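Local structure of putative major capsid protein (Cafeteriavirus-dependent mavirus, 6G44) at residues Arg74-Ala88 with Gly192-Leu206. The protein probably builds the icosahedral shell of the virophage as its major capsid protein, three copies of its double jelly-roll chain forming hexon-like capsomers. Residues are numbered along the deposited sequence; the frame is centred on the assembly and turned at random.
Sequences RLRVSFTAEIKNILA and GSTSVKIDFVVDEAL
F79 lays one face of its ring over CB of F200, a CH-pi contact with CB 4.1 Å from the ring centroid. The two rings are near parallel but slid until they barely overlap, and CE1 of F79 comes within 3.5 Å of CD2 of F200. With chi1 at 56°, CG of F79 sits between its own N and carbonyl carbon, which swings the ring over its partner; the F200 ring meets CB of A81 at its edge, where a small methyl fits. V77 beside V202 and I83 beside V196 continue this mainly apolar face, covered by strand 96-98 and helix 102-105; the buried carboxylate of E204 there is satisfied by S143 OG and N104 ND2. Strands 74-84 and 195-205 run antiparallel at 164°, tied by paired backbone bonds from L75 with E204 to I83 with V196, while strand 258-273 bonds the other edge of 74-84. The opposite face is largely polar, though V201 CG1 lies over one face of the R76 guanidinium, 3.6 Å from R76 CZ. OG1 of T80 donates to OD1 of D199 over 2.7 Å, arriving from above the carboxylate plane, and H187 also holds that oxygen. E82 and K197 stop short of a salt bridge, and a water links E82 OE2 to K197 NZ. At the far end R74, bent at chi3 (75°), folds its guanidinium over the backbone N of A205. It grips D203 side-on: NE forms a salt bridge 2.8 Å from OD1, NH1 bonds the backbone O at 2.9 Å, and NH2 hydrogen-bonds to L141 O. The chemistry thus splits broadly by face, consistent with a jelly-roll sheet packed on its inner side; R74 would favour the charged form of D203, whereas nearby E380 of the second subunit would oppose it.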
loop_
_atom_site.group_PDB
_atom_site.type_symbol
_atom_site.label_atom_id
_atom_site.label_comp_id
_atom_site.label_asym_id
_atom_site.label_seq_id
_atom_site.Cartn_x
_atom_site.Cartn_y
_atom_site.Cartn_z
ATOM N N ARG C 74 -22.712 -5.364 12.575
ATOM C CA ARG C 74 -22.351 -3.968 12.562
ATOM C C ARG C 74 -23.433 -3.129 13.219
ATOM O O ARG C 74 -24.596 -3.544 13.302
ATOM C CB ARG C 74 -22.124 -3.452 11.121
ATOM C CG ARG C 74 -21.125 -4.286 10.329
ATOM C CD ARG C 74 -20.901 -3.754 8.928
ATOM N NE ARG C 74 -20.065 -2.556 8.876
ATOM C CZ ARG C 74 -18.736 -2.559 8.854
ATOM N NH1 ARG C 74 -18.108 -1.405 8.787
ATOM N NH2 ARG C 74 -18.048 -3.684 8.919
ATOM N N LEU C 75 -23.060 -1.950 13.653
ATOM C CA LEU C 75 -23.998 -0.962 14.141
ATOM C C LEU C 75 -24.022 0.234 13.208
ATOM O O LEU C 75 -22.963 0.793 12.869
ATOM C CB LEU C 75 -23.595 -0.520 15.550
ATOM C CG LEU C 75 -23.592 -1.611 16.610
ATOM C CD1 LEU C 75 -22.936 -1.167 17.913
ATOM C CD2 LEU C 75 -25.015 -2.100 16.900
ATOM N N ARG C 76 -25.222 0.654 12.802
ATOM C CA ARG C 76 -25.428 1.833 11.980
ATOM C C ARG C 76 -26.005 2.905 12.890
ATOM O O ARG C 76 -27.107 2.714 13.427
ATOM C CB ARG C 76 -26.355 1.566 10.782
ATOM C CG ARG C 76 -26.641 2.798 9.919
ATOM C CD ARG C 76 -27.893 2.569 9.068
ATOM N NE ARG C 76 -28.143 3.635 8.098
ATOM C CZ ARG C 76 -28.847 4.754 8.310
ATOM N NH1 ARG C 76 -29.374 5.046 9.506
ATOM N NH2 ARG C 76 -28.997 5.617 7.299
ATOM N N VAL C 77 -25.269 3.988 13.071
ATOM C CA VAL C 77 -25.732 5.124 13.883
ATOM C C VAL C 77 -25.966 6.301 12.997
ATOM O O VAL C 77 -25.229 6.524 12.025
ATOM C CB VAL C 77 -24.799 5.495 15.033
ATOM C CG1 VAL C 77 -24.678 4.361 16.039
ATOM C CG2 VAL C 77 -23.448 5.978 14.529
ATOM N N SER C 78 -27.009 7.068 13.309
ATOM C CA SER C 78 -27.255 8.321 12.652
ATOM C C SER C 78 -27.630 9.353 13.696
ATOM O O SER C 78 -28.272 9.021 14.690
ATOM C CB SER C 78 -28.318 8.204 11.571
ATOM O OG SER C 78 -29.554 7.881 12.112
ATOM N N PHE C 79 -27.177 10.578 13.493
ATOM C CA PHE C 79 -27.492 11.648 14.429
ATOM C C PHE C 79 -27.159 12.972 13.806
ATOM O O PHE C 79 -26.495 13.044 12.758
ATOM C CB PHE C 79 -26.698 11.470 15.720
ATOM C CG PHE C 79 -25.194 11.397 15.504
ATOM C CD1 PHE C 79 -24.421 12.553 15.472
ATOM C CD2 PHE C 79 -24.576 10.169 15.278
ATOM C CE1 PHE C 79 -23.044 12.483 15.257
ATOM C CE2 PHE C 79 -23.202 10.090 15.055
ATOM C CZ PHE C 79 -22.451 11.251 15.044
ATOM N N THR C 80 -27.597 14.035 14.473
ATOM C CA THR C 80 -27.230 15.390 14.131
ATOM C C THR C 80 -26.383 15.949 15.264
ATOM O O THR C 80 -26.742 15.806 16.425
ATOM C CB THR C 80 -28.479 16.278 13.909
ATOM O OG1 THR C 80 -29.248 15.753 12.823
ATOM C CG2 THR C 80 -28.094 17.716 13.624
ATOM N N ALA C 81 -25.229 16.528 14.938
ATOM C CA ALA C 81 -24.376 17.237 15.885
ATOM C C ALA C 81 -24.467 18.721 15.630
ATOM O O ALA C 81 -24.280 19.166 14.493
ATOM C CB ALA C 81 -22.935 16.782 15.742
ATOM N N GLU C 82 -24.732 19.487 16.696
ATOM C CA GLU C 82 -24.672 20.942 16.635
ATOM C C GLU C 82 -23.435 21.405 17.371
ATOM O O GLU C 82 -23.278 21.112 18.543
ATOM C CB GLU C 82 -25.915 21.589 17.267
ATOM C CG GLU C 82 -25.885 23.111 17.138
ATOM C CD GLU C 82 -27.152 23.807 17.621
ATOM O OE1 GLU C 82 -27.266 25.017 17.362
ATOM O OE2 GLU C 82 -28.002 23.176 18.263
ATOM N N ILE C 83 -22.548 22.103 16.660
ATOM C CA ILE C 83 -21.298 22.598 17.224
ATOM C C ILE C 83 -21.424 24.102 17.390
ATOM O O ILE C 83 -21.658 24.814 16.408
ATOM C CB ILE C 83 -20.085 22.305 16.296
ATOM C CG1 ILE C 83 -20.017 20.804 16.019
ATOM C CG2 ILE C 83 -18.834 22.883 16.922
ATOM C CD1 ILE C 83 -19.051 20.423 14.910
ATOM N N LYS C 84 -21.262 24.551 18.638
ATOM C CA LYS C 84 -21.387 25.974 18.984
ATOM C C LYS C 84 -20.061 26.564 19.430
ATOM O O LYS C 84 -19.120 25.838 19.782
ATOM C CB LYS C 84 -22.417 26.151 20.107
ATOM C CG LYS C 84 -23.786 25.588 19.776
ATOM C CD LYS C 84 -24.731 25.732 20.968
ATOM C CE LYS C 84 -25.884 24.757 20.888
ATOM N NZ LYS C 84 -26.513 24.502 22.225
ATOM N N ASN C 85 -20.019 27.906 19.430
ATOM C CA ASN C 85 -18.861 28.720 19.888
ATOM C C ASN C 85 -17.780 28.870 18.814
ATOM O O ASN C 85 -16.631 29.178 19.132
ATOM C CB ASN C 85 -18.223 28.215 21.201
ATOM C CG ASN C 85 -19.214 28.099 22.348
ATOM O OD1 ASN C 85 -20.278 28.744 22.339
ATOM N ND2 ASN C 85 -18.889 27.256 23.319
ATOM N N ILE C 86 -18.166 28.719 17.547
ATOM C CA ILE C 86 -17.261 28.901 16.423
ATOM C C ILE C 86 -17.221 30.369 16.045
ATOM O O ILE C 86 -18.254 30.959 15.773
ATOM C CB ILE C 86 -17.719 28.088 15.194
ATOM C CG1 ILE C 86 -17.886 26.600 15.541
ATOM C CG2 ILE C 86 -16.727 28.247 14.042
ATOM C CD1 ILE C 86 -18.599 25.826 14.461
ATOM N N LEU C 87 -16.017 30.935 15.981
ATOM C CA LEU C 87 -15.843 32.342 15.570
ATOM C C LEU C 87 -16.627 32.623 14.298
ATOM O O LEU C 87 -16.604 31.849 13.339
ATOM C CB LEU C 87 -14.360 32.671 15.366
ATOM C CG LEU C 87 -14.038 34.158 15.122
ATOM C CD1 LEU C 87 -14.213 34.966 16.395
ATOM C CD2 LEU C 87 -12.616 34.287 14.598
ATOM N N ALA C 88 -17.344 33.750 14.256
ATOM C CA ALA C 88 -18.126 34.092 13.090
ATOM C C ALA C 88 -17.237 34.189 11.856
ATOM O O ALA C 88 -16.077 34.553 11.961
ATOM C CB ALA C 88 -18.857 35.415 13.322
ATOM N N GLY C 192 -23.158 35.449 9.678
ATOM C CA GLY C 192 -22.826 35.747 11.069
ATOM C C GLY C 192 -22.968 34.605 12.069
ATOM O O GLY C 192 -22.743 34.798 13.274
ATOM N N SER C 193 -23.315 33.405 11.595
ATOM C CA SER C 193 -23.553 32.304 12.521
ATOM C C SER C 193 -22.244 31.838 13.181
ATOM O O SER C 193 -21.161 31.993 12.617
ATOM C CB SER C 193 -24.283 31.145 11.840
ATOM O OG SER C 193 -23.619 30.703 10.677
ATOM N N THR C 194 -22.390 31.320 14.390
ATOM C CA THR C 194 -21.290 30.845 15.214
ATOM C C THR C 194 -21.481 29.353 15.565
ATOM O O THR C 194 -20.861 28.823 16.480
ATOM C CB THR C 194 -21.168 31.661 16.506
ATOM O OG1 THR C 194 -22.413 31.630 17.207
ATOM C CG2 THR C 194 -20.784 33.114 16.171
ATOM N N SER C 195 -22.363 28.700 14.825
ATOM C CA SER C 195 -22.645 27.288 15.025
ATOM C C SER C 195 -22.918 26.609 13.701
ATOM O O SER C 195 -23.242 27.256 12.709
ATOM C CB SER C 195 -23.818 27.103 15.967
ATOM O OG SER C 195 -24.999 27.688 15.434
ATOM N N VAL C 196 -22.796 25.279 13.698
ATOM C CA VAL C 196 -23.099 24.483 12.521
ATOM C C VAL C 196 -23.823 23.206 12.961
ATOM O O VAL C 196 -23.563 22.705 14.046
ATOM C CB VAL C 196 -21.799 24.198 11.718
ATOM C CG1 VAL C 196 -20.864 23.255 12.458
ATOM C CG2 VAL C 196 -22.101 23.662 10.330
ATOM N N LYS C 197 -24.734 22.719 12.115
ATOM C CA LYS C 197 -25.383 21.430 12.344
ATOM C C LYS C 197 -24.974 20.504 11.210
ATOM O O LYS C 197 -25.072 20.873 10.051
ATOM C CB LYS C 197 -26.911 21.546 12.410
ATOM C CG LYS C 197 -27.415 22.074 13.733
ATOM C CD LYS C 197 -28.939 22.169 13.736
ATOM C CE LYS C 197 -29.460 22.640 15.082
ATOM N NZ LYS C 197 -30.951 22.520 15.104
ATOM N N ILE C 198 -24.543 19.310 11.585
ATOM C CA ILE C 198 -24.112 18.286 10.619
ATOM C C ILE C 198 -24.808 16.959 10.953
ATOM O O ILE C 198 -24.746 16.480 12.095
ATOM C CB ILE C 198 -22.575 18.080 10.640
ATOM C CG1 ILE C 198 -21.878 19.421 10.493
ATOM C CG2 ILE C 198 -22.156 17.101 9.529
ATOM C CD1 ILE C 198 -20.384 19.389 10.667
ATOM N N ASP C 199 -25.443 16.366 9.954
ATOM C CA ASP C 199 -25.991 15.023 10.047
ATOM C C ASP C 199 -24.875 14.042 9.683
ATOM O O ASP C 199 -24.124 14.272 8.719
ATOM C CB ASP C 199 -27.145 14.809 9.068
ATOM C CG ASP C 199 -28.262 15.831 9.222
ATOM O OD1 ASP C 199 -28.409 16.418 10.326
ATOM O OD2 ASP C 199 -28.984 16.050 8.223
ATOM N N PHE C 200 -24.770 12.975 10.443
ATOM C CA PHE C 200 -23.801 11.879 10.202
ATOM C C PHE C 200 -24.517 10.533 10.150
ATOM O O PHE C 200 -25.502 10.309 10.873
ATOM C CB PHE C 200 -22.798 11.781 11.342
ATOM C CG PHE C 200 -21.851 12.939 11.464
ATOM C CD1 PHE C 200 -20.641 12.919 10.810
ATOM C CD2 PHE C 200 -22.148 14.031 12.271
ATOM C CE1 PHE C 200 -19.756 13.943 10.948
ATOM C CE2 PHE C 200 -21.272 15.087 12.392
ATOM C CZ PHE C 200 -20.047 15.036 11.748
ATOM N N VAL C 201 -23.986 9.608 9.353
ATOM C CA VAL C 201 -24.376 8.198 9.368
ATOM C C VAL C 201 -23.079 7.395 9.356
ATOM O O VAL C 201 -22.238 7.621 8.463
ATOM C CB VAL C 201 -25.227 7.781 8.174
ATOM C CG1 VAL C 201 -25.652 6.341 8.304
ATOM C CG2 VAL C 201 -26.458 8.650 8.041
ATOM N N VAL C 202 -22.915 6.496 10.297
ATOM C CA VAL C 202 -21.705 5.623 10.377
ATOM C C VAL C 202 -22.142 4.186 10.578
ATOM O O VAL C 202 -22.956 3.914 11.485
ATOM C CB VAL C 202 -20.784 6.029 11.542
ATOM C CG1 VAL C 202 -19.624 5.050 11.715
ATOM C CG2 VAL C 202 -20.291 7.449 11.332
ATOM N N ASP C 203 -21.585 3.262 9.788
ATOM C CA ASP C 203 -21.868 1.809 9.859
ATOM C C ASP C 203 -20.527 1.145 10.205
ATOM O O ASP C 203 -19.654 1.048 9.324
ATOM C CB ASP C 203 -22.427 1.336 8.501
ATOM C CG ASP C 203 -22.793 -0.140 8.443
ATOM O OD1 ASP C 203 -22.258 -0.934 9.227
ATOM O OD2 ASP C 203 -23.628 -0.526 7.553
ATOM N N GLU C 204 -20.372 0.688 11.438
ATOM C CA GLU C 204 -19.093 0.199 11.990
ATOM C C GLU C 204 -19.288 -1.185 12.635
ATOM O O GLU C 204 -20.297 -1.430 13.313
ATOM C CB GLU C 204 -18.591 1.222 13.020
ATOM C CG GLU C 204 -17.269 0.898 13.695
ATOM C CD GLU C 204 -16.674 2.078 14.449
ATOM O OE1 GLU C 204 -16.744 3.216 13.924
ATOM O OE2 GLU C 204 -16.142 1.859 15.569
ATOM N N ALA C 205 -18.364 -2.121 12.408
ATOM C CA ALA C 205 -18.416 -3.426 13.037
ATOM C C ALA C 205 -18.323 -3.286 14.554
ATOM O O ALA C 205 -17.487 -2.513 15.055
ATOM C CB ALA C 205 -17.286 -4.305 12.525
ATOM N N LEU C 206 -19.157 -4.025 15.287
ATOM C CA LEU C 206 -19.043 -4.055 16.744
ATOM C C LEU C 206 -17.854 -4.893 17.183
ATOM O O LEU C 206 -17.765 -6.057 16.777
ATOM C CB LEU C 206 -20.315 -4.655 17.342
ATOM C CG LEU C 206 -20.365 -4.785 18.864
ATOM C CD1 LEU C 206 -20.155 -3.477 19.589
ATOM C CD2 LEU C 206 -21.709 -5.404 19.265
HETATM O O HOH W 1 -26.397 25.742 14.206
HETATM O O HOH W 2 -30.973 24.326 17.463
HETATM O O HOH W 3 -22.393 29.490 19.074
HETATM O O HOH W 4 -18.630 30.567 11.902
#